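Local coordinates for membrane lipoprotein TpN32 (Treponema pallidum, PDB 1XS5) that binds L-methionine between its two lobes and probably serves as the periplasmic-type substrate-binding lipoprotein of a methionine uptake system, at residues A[10-14]-A[173-177]; A[25-30]-A[211-217]; A[40-44]-A[57-62]; A[79-84]-A[235-240]. One frame throughout, in Å; residues are numbered along the deposited sequence.

Interaction 1 (A[10-14]-A[173-177]). With MET (methionine), chain B.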
# COMPACT_ATOMS: atom_id res chain seq x y z
N LEU A 10 -9.99 -1.19 2.30
CA LEU A 10 -9.40 -1.86 3.43
C LEU A 10 -9.31 -0.97 4.66
O LEU A 10 -9.57 -1.41 5.77
CB LEU A 10 -7.98 -2.30 3.05
CG LEU A 10 -7.09 -3.08 4.02
CD1 LEU A 10 -7.71 -4.44 4.29
CD2 LEU A 10 -5.73 -3.28 3.36
N SER A 11 -8.91 0.29 4.46
CA SER A 11 -8.71 1.18 5.60
C SER A 11 -8.40 2.61 5.17
O SER A 11 -8.46 2.96 3.98
CB SER A 11 -7.47 0.70 6.38
OG SER A 11 -6.27 1.00 5.63
N GLU A 12 -8.05 3.42 6.16
CA GLU A 12 -7.62 4.78 5.88
C GLU A 12 -6.25 4.58 5.24
O GLU A 12 -5.56 3.61 5.55
CB GLU A 12 -7.49 5.55 7.18
CG GLU A 12 -8.86 5.86 7.83
CD GLU A 12 -9.79 6.67 6.92
OE1 GLU A 12 -9.32 7.20 5.89
OE2 GLU A 12 -11.01 6.80 7.22
N PRO A 13 -5.80 5.52 4.40
CA PRO A 13 -6.49 6.76 4.01
C PRO A 13 -7.46 6.60 2.84
O PRO A 13 -8.21 7.53 2.51
CB PRO A 13 -5.33 7.67 3.64
CG PRO A 13 -4.39 6.66 2.89
CD PRO A 13 -4.41 5.50 3.90
N HIS A 14 -7.46 5.43 2.22
CA HIS A 14 -8.30 5.20 1.05
C HIS A 14 -9.77 5.43 1.35
O HIS A 14 -10.53 5.92 0.49
CB HIS A 14 -8.10 3.76 0.52
CG HIS A 14 -6.66 3.41 0.29
ND1 HIS A 14 -5.71 3.47 1.29
CD2 HIS A 14 -6.01 3.04 -0.83
CE1 HIS A 14 -4.53 3.16 0.79
NE2 HIS A 14 -4.68 2.89 -0.50
N ASN A 173 -0.36 3.05 5.04
CA ASN A 173 -1.71 3.06 5.60
C ASN A 173 -1.72 2.57 7.04
O ASN A 173 -2.33 3.20 7.96
CB ASN A 173 -2.68 2.23 4.71
CG ASN A 173 -2.39 0.74 4.73
OD1 ASN A 173 -1.33 0.29 4.29
ND2 ASN A 173 -3.34 -0.03 5.25
N TYR A 174 -1.02 1.47 7.30
CA TYR A 174 -1.03 0.93 8.67
C TYR A 174 -0.22 1.76 9.64
O TYR A 174 -0.56 1.82 10.85
CB TYR A 174 -0.50 -0.52 8.67
CG TYR A 174 -1.50 -1.45 8.03
CD1 TYR A 174 -2.81 -1.48 8.49
CD2 TYR A 174 -1.13 -2.31 7.00
CE1 TYR A 174 -3.74 -2.36 7.95
CE2 TYR A 174 -2.07 -3.20 6.44
CZ TYR A 174 -3.36 -3.21 6.92
OH TYR A 174 -4.32 -4.06 6.41
N ALA A 175 0.84 2.40 9.14
CA ALA A 175 1.69 3.25 9.99
C ALA A 175 0.83 4.47 10.44
O ALA A 175 0.75 4.80 11.62
CB ALA A 175 2.92 3.76 9.18
N ILE A 176 0.18 5.13 9.47
CA ILE A 176 -0.63 6.31 9.75
C ILE A 176 -1.75 5.98 10.74
O ILE A 176 -2.06 6.74 11.67
CB ILE A 176 -1.21 6.86 8.43
CG1 ILE A 176 -0.09 7.47 7.58
CG2 ILE A 176 -2.27 7.88 8.73
CD1 ILE A 176 -0.57 7.57 6.10
N MET A 177 -2.35 4.81 10.58
CA MET A 177 -3.39 4.40 11.51
C MET A 177 -2.87 4.19 12.94
O MET A 177 -3.67 4.26 13.89
CB MET A 177 -4.04 3.08 11.05
CG MET A 177 -4.96 3.27 9.86
SD MET A 177 -5.33 1.62 9.11
CE MET A 177 -5.55 0.58 10.55
N MET B . -1.44 1.15 0.85
CA MET B . -0.40 0.07 0.68
C MET B . 1.00 0.62 0.31
O MET B . 2.01 0.18 0.93
CB MET B . -0.83 -0.92 -0.42
CG MET B . 0.03 -2.17 -0.43
SD MET B . -0.40 -3.36 -1.73
CE MET B . -1.86 -4.13 -0.92
OXT MET B . 1.08 1.48 -0.59
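Asn-173 sits at the centre of this contact, with 56 Å² of its surface covered by the loop 10-14. Its CA-to-CB bond points toward that loop, and its amide ND2 donates a hydrogen bond to Ser-11 OG at 3.1 Å. The serine hydroxyl in turn donates to Glu-12 O, with 2.7 Å between Ser-11 OG and Glu-12 O, and so ties helix to loop. Van der Waals contacts flank the bond: Asn-173 CB lies 3.3 Å from Glu-12 O and 3.8 Å from Pro-13 CD, where a cis peptide bond before the proline bends the chain. Met-177, one turn further along the helix, has 41 Å² covered; its long flexible side chain reaches back so that SD comes within 3.6 Å of Ser-11 CB. Ser-11 itself gives up 37 Å², its small side chain accepting the amide bond while its CB lies against the sulfur. Leu-10 CD2 also packs 3.4 Å from Tyr-174 OH. Asn-173 and His-14 also belong to the methionine pocket, and His-14 NE2 is hydrogen-bonded to Asn-198. The chemistry implies that a single directed amide-hydroxyl bond, set among van der Waals contacts, joins the two lobes beside the ligand.

Interaction 2 (A[25-30]-A[211-217])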
# COMPACT_ATOMS: atom_id res chain seq x y z
N VAL A 25 -19.37 12.01 -7.12
CA VAL A 25 -20.06 11.31 -8.19
C VAL A 25 -21.58 11.29 -7.97
O VAL A 25 -22.36 10.97 -8.90
CB VAL A 25 -19.51 9.90 -8.39
CG1 VAL A 25 -18.00 9.99 -8.80
CG2 VAL A 25 -19.70 9.06 -7.10
N LYS A 26 -21.99 11.67 -6.77
CA LYS A 26 -23.42 11.72 -6.44
C LYS A 26 -24.00 12.78 -7.41
O LYS A 26 -25.16 12.68 -7.89
CB LYS A 26 -23.58 12.15 -4.98
CG LYS A 26 -25.02 12.30 -4.47
CD LYS A 26 -25.83 11.05 -4.75
CE LYS A 26 -27.13 11.05 -3.93
NZ LYS A 26 -27.88 9.78 -4.15
N LYS A 27 -23.16 13.75 -7.78
CA LYS A 27 -23.61 14.80 -8.69
C LYS A 27 -23.97 14.27 -10.07
O LYS A 27 -24.71 14.92 -10.81
CB LYS A 27 -22.54 15.89 -8.85
CG LYS A 27 -22.19 16.63 -7.59
CD LYS A 27 -20.99 17.52 -7.90
CE LYS A 27 -20.48 18.25 -6.68
NZ LYS A 27 -19.21 19.00 -7.05
N GLN A 28 -23.45 13.11 -10.43
CA GLN A 28 -23.77 12.53 -11.72
C GLN A 28 -24.76 11.43 -11.48
O GLN A 28 -24.96 10.55 -12.33
CB GLN A 28 -22.53 11.92 -12.41
CG GLN A 28 -21.37 12.85 -12.62
CD GLN A 28 -20.14 12.09 -13.14
OE1 GLN A 28 -19.01 12.31 -12.68
NE2 GLN A 28 -20.36 11.19 -14.08
N HIS A 29 -25.37 11.46 -10.30
CA HIS A 29 -26.36 10.47 -9.93
C HIS A 29 -25.78 9.07 -9.85
O HIS A 29 -26.39 8.11 -10.30
CB HIS A 29 -27.52 10.49 -10.92
CG HIS A 29 -28.37 11.72 -10.82
ND1 HIS A 29 -29.15 11.99 -9.71
CD2 HIS A 29 -28.51 12.78 -11.64
CE1 HIS A 29 -29.73 13.17 -9.86
NE2 HIS A 29 -29.36 13.67 -11.03
N ILE A 30 -24.59 8.96 -9.27
CA ILE A 30 -23.96 7.65 -9.10
C ILE A 30 -23.84 7.51 -7.60
O ILE A 30 -23.36 8.43 -6.91
CB ILE A 30 -22.53 7.57 -9.73
CG1 ILE A 30 -22.63 7.62 -11.26
CG2 ILE A 30 -21.84 6.24 -9.34
CD1 ILE A 30 -21.31 7.97 -11.95
N ARG A 211 -19.03 4.69 -14.85
CA ARG A 211 -19.06 4.96 -13.41
C ARG A 211 -17.63 4.85 -12.85
O ARG A 211 -17.23 5.62 -11.98
CB ARG A 211 -19.96 3.94 -12.68
CG ARG A 211 -21.47 4.18 -12.78
CD ARG A 211 -22.08 3.49 -13.97
NE ARG A 211 -21.68 2.09 -14.07
CZ ARG A 211 -22.39 1.07 -13.61
NH1 ARG A 211 -23.55 1.28 -13.01
NH2 ARG A 211 -21.93 -0.16 -13.75
N VAL A 212 -16.90 3.86 -13.36
CA VAL A 212 -15.51 3.63 -12.93
C VAL A 212 -14.73 4.88 -13.33
O VAL A 212 -14.03 5.47 -12.50
CB VAL A 212 -14.94 2.39 -13.64
CG1 VAL A 212 -13.43 2.24 -13.40
CG2 VAL A 212 -15.67 1.14 -13.15
N GLN A 213 -14.86 5.31 -14.58
CA GLN A 213 -14.13 6.51 -15.00
C GLN A 213 -14.48 7.72 -14.14
O GLN A 213 -13.61 8.54 -13.87
CB GLN A 213 -14.36 6.83 -16.50
CG GLN A 213 -13.64 5.86 -17.40
CD GLN A 213 -12.14 5.91 -17.19
OE1 GLN A 213 -11.57 7.00 -17.10
NE2 GLN A 213 -11.49 4.72 -17.10
N ALA A 214 -15.73 7.85 -13.67
CA ALA A 214 -16.08 9.01 -12.83
C ALA A 214 -15.45 8.95 -11.44
O ALA A 214 -15.12 9.98 -10.80
CB ALA A 214 -17.63 9.13 -12.69
N VAL A 215 -15.34 7.73 -10.94
CA VAL A 215 -14.75 7.58 -9.62
C VAL A 215 -13.28 7.93 -9.77
O VAL A 215 -12.74 8.66 -8.95
CB VAL A 215 -14.95 6.15 -9.11
CG1 VAL A 215 -14.09 5.88 -7.84
CG2 VAL A 215 -16.45 5.99 -8.78
N LEU A 216 -12.67 7.45 -10.84
CA LEU A 216 -11.24 7.72 -11.09
C LEU A 216 -10.98 9.22 -11.19
O LEU A 216 -10.03 9.73 -10.60
CB LEU A 216 -10.79 7.07 -12.39
CG LEU A 216 -9.37 7.41 -12.88
CD1 LEU A 216 -8.33 6.85 -11.91
CD2 LEU A 216 -9.18 6.86 -14.32
N ARG A 217 -11.84 9.93 -11.93
CA ARG A 217 -11.66 11.36 -12.12
C ARG A 217 -11.76 12.07 -10.80
O ARG A 217 -11.03 13.01 -10.53
CB ARG A 217 -12.69 11.95 -13.11
CG ARG A 217 -12.47 11.58 -14.57
CD ARG A 217 -13.31 12.47 -15.50
NE ARG A 217 -14.74 12.36 -15.21
CZ ARG A 217 -15.53 11.39 -15.68
NH1 ARG A 217 -15.03 10.46 -16.48
NH2 ARG A 217 -16.81 11.34 -15.34
O HOH W 1 -16.06 12.34 -11.46
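Two short hydrophobic bumps, Val-25 and Ile-30, close on the small residue Ala-214, whose methyl leaves a shallow hollow on the surface of helix 210-219. Val-25 CG1 enters from one end of its segment, 4.0 Å from Ala-214 CB and 4.3 Å from Val-215 CG2, and also comes within 3.5 Å of Ala-214 O. Ile-30 CD1 meets the same methyl, 3.9 Å from Ala-214 CB, and rests 3.9 Å from Arg-211 CG, using the aliphatic part of the arginine. The small methyl of alanine leaves room for both branched side chains. They are brought together by a Schellman motif: Ile-30 N bonds to Val-25 O at 3.0 Å and His-29 N to Lys-26 O at 2.7 Å, with His-29 taking the positive phi that ends the helix. Towards the solvent, Gln-28 reaches over the alanine, its OE1 3.5 Å from Ala-214 CB. One water donates to both Gln-28 OE1 (3.2 Å) and Ala-214 O (2.6 Å), filling a gap left by the packing. The guanidinium of Arg-211 turns away to salt bridges with Asp-209 and Glu-3. The contact thus joins the end of helix 14-26 and the start of strand 30-36 to helix 210-219; Val-25 and Val-215 both pack on Leu-32 of that strand, while Ile-30 and Arg-211 touch Val-5 of strand 3-9.

Interaction 3 (A[40-44]-A[57-62]). With MET (methionine), chain B.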
# COMPACT_ATOMS: atom_id res chain seq x y z
N TYR A 40 -6.36 -8.53 2.00
CA TYR A 40 -5.99 -8.30 0.61
C TYR A 40 -6.63 -9.25 -0.43
O TYR A 40 -7.14 -8.81 -1.49
CB TYR A 40 -4.46 -8.36 0.44
CG TYR A 40 -3.61 -7.38 1.25
CD1 TYR A 40 -4.10 -6.14 1.67
CD2 TYR A 40 -2.26 -7.67 1.50
CE1 TYR A 40 -3.25 -5.20 2.31
CE2 TYR A 40 -1.39 -6.74 2.16
CZ TYR A 40 -1.90 -5.51 2.55
OH TYR A 40 -1.01 -4.58 3.08
N VAL A 41 -6.60 -10.54 -0.14
CA VAL A 41 -7.12 -11.51 -1.09
C VAL A 41 -8.63 -11.38 -1.28
O VAL A 41 -9.12 -11.41 -2.41
CB VAL A 41 -6.72 -12.93 -0.64
CG1 VAL A 41 -7.40 -13.98 -1.54
CG2 VAL A 41 -5.17 -13.06 -0.71
N ALA A 42 -9.34 -11.20 -0.18
CA ALA A 42 -10.79 -11.06 -0.29
C ALA A 42 -11.24 -9.89 -1.16
O ALA A 42 -12.27 -9.93 -1.87
CB ALA A 42 -11.37 -10.94 1.12
N LEU A 43 -10.48 -8.81 -1.09
CA LEU A 43 -10.82 -7.63 -1.89
C LEU A 43 -10.68 -7.91 -3.38
O LEU A 43 -11.48 -7.45 -4.19
CB LEU A 43 -9.88 -6.45 -1.52
CG LEU A 43 -10.29 -5.63 -0.28
CD1 LEU A 43 -9.07 -5.02 0.44
CD2 LEU A 43 -11.22 -4.53 -0.79
N ASN A 44 -9.60 -8.58 -3.77
CA ASN A 44 -9.42 -8.86 -5.19
C ASN A 44 -10.35 -9.97 -5.70
O ASN A 44 -10.83 -9.91 -6.83
CB ASN A 44 -7.94 -9.20 -5.50
CG ASN A 44 -7.08 -7.93 -5.65
OD1 ASN A 44 -7.57 -6.90 -6.07
ND2 ASN A 44 -5.79 -8.03 -5.32
N PHE A 57 -7.07 -0.24 -2.84
CA PHE A 57 -6.24 -0.53 -1.66
C PHE A 57 -4.81 -0.99 -1.95
O PHE A 57 -4.02 -1.10 -1.03
CB PHE A 57 -6.86 -1.67 -0.84
CG PHE A 57 -6.59 -3.05 -1.43
CD1 PHE A 57 -7.30 -3.51 -2.53
CD2 PHE A 57 -5.62 -3.88 -0.86
CE1 PHE A 57 -7.06 -4.80 -3.07
CE2 PHE A 57 -5.36 -5.15 -1.37
CZ PHE A 57 -6.09 -5.62 -2.48
N GLN A 58 -4.46 -1.21 -3.23
CA GLN A 58 -3.17 -1.79 -3.54
C GLN A 58 -2.40 -1.05 -4.62
O GLN A 58 -2.93 -0.12 -5.24
CB GLN A 58 -3.41 -3.22 -4.06
CG GLN A 58 -4.00 -3.24 -5.53
CD GLN A 58 -4.73 -4.55 -5.92
OE1 GLN A 58 -4.17 -5.62 -5.90
NE2 GLN A 58 -5.97 -4.43 -6.28
N HIS A 59 -1.16 -1.49 -4.84
CA HIS A 59 -0.34 -0.93 -5.92
C HIS A 59 -0.26 -1.98 -7.07
O HIS A 59 -0.72 -3.12 -6.91
CB HIS A 59 1.05 -0.51 -5.39
CG HIS A 59 1.70 -1.52 -4.50
ND1 HIS A 59 2.03 -2.80 -4.90
CD2 HIS A 59 2.15 -1.41 -3.23
CE1 HIS A 59 2.66 -3.42 -3.93
NE2 HIS A 59 2.75 -2.60 -2.90
N VAL A 60 0.30 -1.61 -8.23
CA VAL A 60 0.34 -2.56 -9.33
C VAL A 60 1.11 -3.88 -9.09
O VAL A 60 0.65 -4.94 -9.53
CB VAL A 60 0.81 -1.86 -10.66
CG1 VAL A 60 0.92 -2.90 -11.77
CG2 VAL A 60 -0.25 -0.82 -11.09
N PRO A 61 2.30 -3.84 -8.43
CA PRO A 61 3.01 -5.09 -8.19
C PRO A 61 2.14 -6.07 -7.37
O PRO A 61 2.18 -7.27 -7.59
CB PRO A 61 4.27 -4.64 -7.42
CG PRO A 61 4.60 -3.33 -8.08
CD PRO A 61 3.19 -2.67 -8.20
N HIS A 62 1.36 -5.55 -6.44
CA HIS A 62 0.49 -6.42 -5.64
C HIS A 62 -0.60 -7.05 -6.52
O HIS A 62 -0.88 -8.22 -6.41
CB HIS A 62 -0.12 -5.63 -4.47
CG HIS A 62 -0.96 -6.47 -3.57
ND1 HIS A 62 -2.30 -6.69 -3.81
CD2 HIS A 62 -0.64 -7.20 -2.48
CE1 HIS A 62 -2.77 -7.52 -2.89
NE2 HIS A 62 -1.78 -7.85 -2.08
N MET B . -1.44 1.15 0.85
CA MET B . -0.40 0.07 0.68
C MET B . 1.00 0.62 0.31
O MET B . 2.01 0.18 0.93
CB MET B . -0.83 -0.92 -0.42
CG MET B . 0.03 -2.17 -0.43
SD MET B . -0.40 -3.36 -1.73
CE MET B . -1.86 -4.13 -0.92
OXT MET B . 1.08 1.48 -0.59
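Phe-57 lays one face of its ring against Leu-43, whose CD1 stands 3.7 Å from the ring centroid and only 12° off the normal, a CH-pi contact that suits a branched aliphatic residue on a buried helix face. Tyr-40 adjoins the same phenyl ring, CD1 to Phe-57 CE2 being 3.4 Å, but with centroids 5.7 Å apart and planes at 30° the rings barely overlap. His-62 completes the aromatic cluster, its NE2 lying 3.6 Å from Tyr-40 CD2.

Beneath these rings runs a polar network. Asn-44 and Gln-58 exchange two amide hydrogen bonds, Gln-58 NE2 to Asn-44 OD1 and Asn-44 ND2 to Gln-58 OE1, both 3.0 Å; complementary amides can each donate and accept, which satisfies them in a buried place. His-62 ND1 also donates to Gln-58 OE1 at 3.0 Å, fixing the imidazole. His-59 N-caps the following helix through its ND1, 3.2 Å from His-62 N.

The methionine methyl, CE, lies over faces of both the Tyr-40 and His-62 rings, and its SD is 3.4 Å from His-59 NE2. Here Tyr-40, His-59 and His-62 surround the thioether, forming the side-chain end of the methionine-binding pocket in a periplasmic binding protein fold.

Interaction 4 (A[79-84]-A[235-240]). With MET (methionine), chain B.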
# COMPACT_ATOMS: atom_id res chain seq x y z
N ASN A 79 -3.37 5.59 -11.54
CA ASN A 79 -2.64 5.83 -10.30
C ASN A 79 -3.34 6.96 -9.58
O ASN A 79 -3.73 7.93 -10.18
CB ASN A 79 -1.20 6.30 -10.56
CG ASN A 79 -0.42 5.30 -11.31
OD1 ASN A 79 -0.53 4.09 -11.07
ND2 ASN A 79 0.38 5.77 -12.25
N VAL A 80 -3.48 6.82 -8.28
CA VAL A 80 -4.15 7.80 -7.45
C VAL A 80 -3.21 8.51 -6.45
O VAL A 80 -3.21 9.76 -6.33
CB VAL A 80 -5.29 7.13 -6.62
CG1 VAL A 80 -5.97 8.14 -5.77
CG2 VAL A 80 -6.33 6.47 -7.57
N HIS A 81 -2.44 7.74 -5.69
CA HIS A 81 -1.57 8.36 -4.71
C HIS A 81 -0.39 7.45 -4.38
O HIS A 81 -0.40 6.30 -4.78
CB HIS A 81 -2.34 8.68 -3.43
CG HIS A 81 -2.69 7.48 -2.57
ND1 HIS A 81 -3.92 6.86 -2.60
CD2 HIS A 81 -1.97 6.84 -1.61
CE1 HIS A 81 -3.95 5.90 -1.69
NE2 HIS A 81 -2.78 5.86 -1.07
N VAL A 82 0.60 8.00 -3.68
CA VAL A 82 1.81 7.27 -3.25
C VAL A 82 1.85 7.34 -1.72
O VAL A 82 1.49 8.36 -1.14
CB VAL A 82 3.13 7.88 -3.84
CG1 VAL A 82 3.12 7.79 -5.38
CG2 VAL A 82 3.32 9.33 -3.38
N GLU A 83 2.22 6.23 -1.06
CA GLU A 83 2.29 6.17 0.42
C GLU A 83 3.71 5.63 0.66
O GLU A 83 3.91 4.41 0.62
CB GLU A 83 1.36 5.06 0.91
CG GLU A 83 0.10 5.39 1.51
CD GLU A 83 -0.75 4.11 1.64
OE1 GLU A 83 -0.30 3.12 2.27
OE2 GLU A 83 -1.85 4.11 1.08
N PRO A 84 4.69 6.50 0.93
CA PRO A 84 6.04 5.99 1.15
C PRO A 84 6.16 4.97 2.27
O PRO A 84 5.59 5.12 3.37
CB PRO A 84 6.88 7.24 1.44
CG PRO A 84 6.08 8.38 0.78
CD PRO A 84 4.64 7.97 1.13
N GLY A 235 4.03 14.52 3.31
CA GLY A 235 3.98 13.73 2.09
C GLY A 235 3.74 12.25 2.43
O GLY A 235 4.10 11.37 1.64
N GLU A 236 3.16 11.96 3.60
CA GLU A 236 2.91 10.58 4.00
C GLU A 236 1.98 9.92 2.97
O GLU A 236 2.13 8.75 2.67
CB GLU A 236 2.30 10.51 5.39
CG GLU A 236 3.23 11.00 6.55
CD GLU A 236 3.22 12.52 6.77
OE1 GLU A 236 2.82 13.26 5.84
OE2 GLU A 236 3.65 12.99 7.84
N VAL A 237 1.02 10.68 2.45
CA VAL A 237 0.11 10.22 1.40
C VAL A 237 0.12 11.41 0.43
O VAL A 237 -0.18 12.52 0.84
CB VAL A 237 -1.30 10.00 1.94
CG1 VAL A 237 -2.17 9.34 0.85
CG2 VAL A 237 -1.24 9.13 3.18
N ALA A 238 0.49 11.20 -0.83
CA ALA A 238 0.57 12.31 -1.77
C ALA A 238 0.02 11.94 -3.14
O ALA A 238 0.22 10.82 -3.61
CB ALA A 238 2.05 12.73 -1.92
N PRO A 239 -0.63 12.90 -3.83
CA PRO A 239 -1.20 12.64 -5.16
C PRO A 239 -0.13 12.04 -6.09
O PRO A 239 1.03 12.44 -6.05
CB PRO A 239 -1.64 14.02 -5.65
CG PRO A 239 -1.88 14.81 -4.39
CD PRO A 239 -0.78 14.32 -3.44
N ALA A 240 -0.53 11.08 -6.92
CA ALA A 240 0.40 10.44 -7.83
C ALA A 240 0.57 11.22 -9.13
O ALA A 240 0.66 10.59 -10.21
CB ALA A 240 -0.08 9.03 -8.14
N MET B . -1.44 1.15 0.85
CA MET B . -0.40 0.07 0.68
C MET B . 1.00 0.62 0.31
O MET B . 2.01 0.18 0.93
CB MET B . -0.83 -0.92 -0.42
CG MET B . 0.03 -2.17 -0.43
SD MET B . -0.40 -3.36 -1.73
CE MET B . -1.86 -4.13 -0.92
OXT MET B . 1.08 1.48 -0.59
O HOH W 2 0.76 8.87 -12.46
O HOH W 3 3.57 6.93 4.36
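Backbone hydrogen bonds define this antiparallel pairing. Val-82 and Ala-238 form a hydrogen-bonded pair, with Val-82 N to Ala-238 O at 2.8 Å and Ala-238 N to Val-82 O at 3.0 Å; Ala-240 N adds a third bond to Val-80 O, also 3.0 Å. Past the regular pairing, CA-H...O contacts carry on the approach, with Val-237 CA to Val-82 O and Glu-83 CA to Glu-236 O both at 3.4 Å. Proline suits position 239, in a non-hydrogen-bonded pair with His-81 that needs no N-H.

Among apolar contacts, Val-82 CG2 packs 3.9 Å from Ala-238 CB on the same sheet face. His-81 CD2 makes van der Waals contact with Val-237 CG1 at 3.5 Å. Two waters bridge the margins: one joins Asn-79 ND2 to Ala-240 O, the other Pro-84 O to Glu-236 O.

Charge is gathered at Glu-83, whose OE1 accepts from the methionine N at 2.7 Å, an acid facing the ligand's amino group. His-81 NE2 donates to Glu-83 OE2 at 2.9 Å, though OE2 is less surely placed.

Strand 238-239 forms the outer edge of the six-stranded sheet beside strand 74-82. Strand 198-203 flanks the latter across a classic beta bulge at Val-80 and His-81 opposite Asn-198, and helix 222-231 packs against Pro-239 and Val-237.

In the fold
Three of the four contacts gather round the bound methionine. Interactions 1 and 4 have centres 12 Å apart and touch directly, Ile-176 CD1 lying 3.4 Å from Val-237 CG2, while interactions 1 and 3 meet where Leu-10 CD2 comes within 3.3 Å of Tyr-40 CE1. Interactions 3 and 4 do not touch, their nearest atoms being about 5 Å apart, yet they serve opposite ends of the ligand: 40-44/57-62 receives its thioether and 79-84/235-240 its amino group. Interaction 2 stands apart, its centre 21 to 23 Å from those of the other three, packing on a distant part of the six-stranded sheet that interactions 3 and 4 also reach. Along the chain, interaction 3 is nested within the loops closed by interactions 1 and 2.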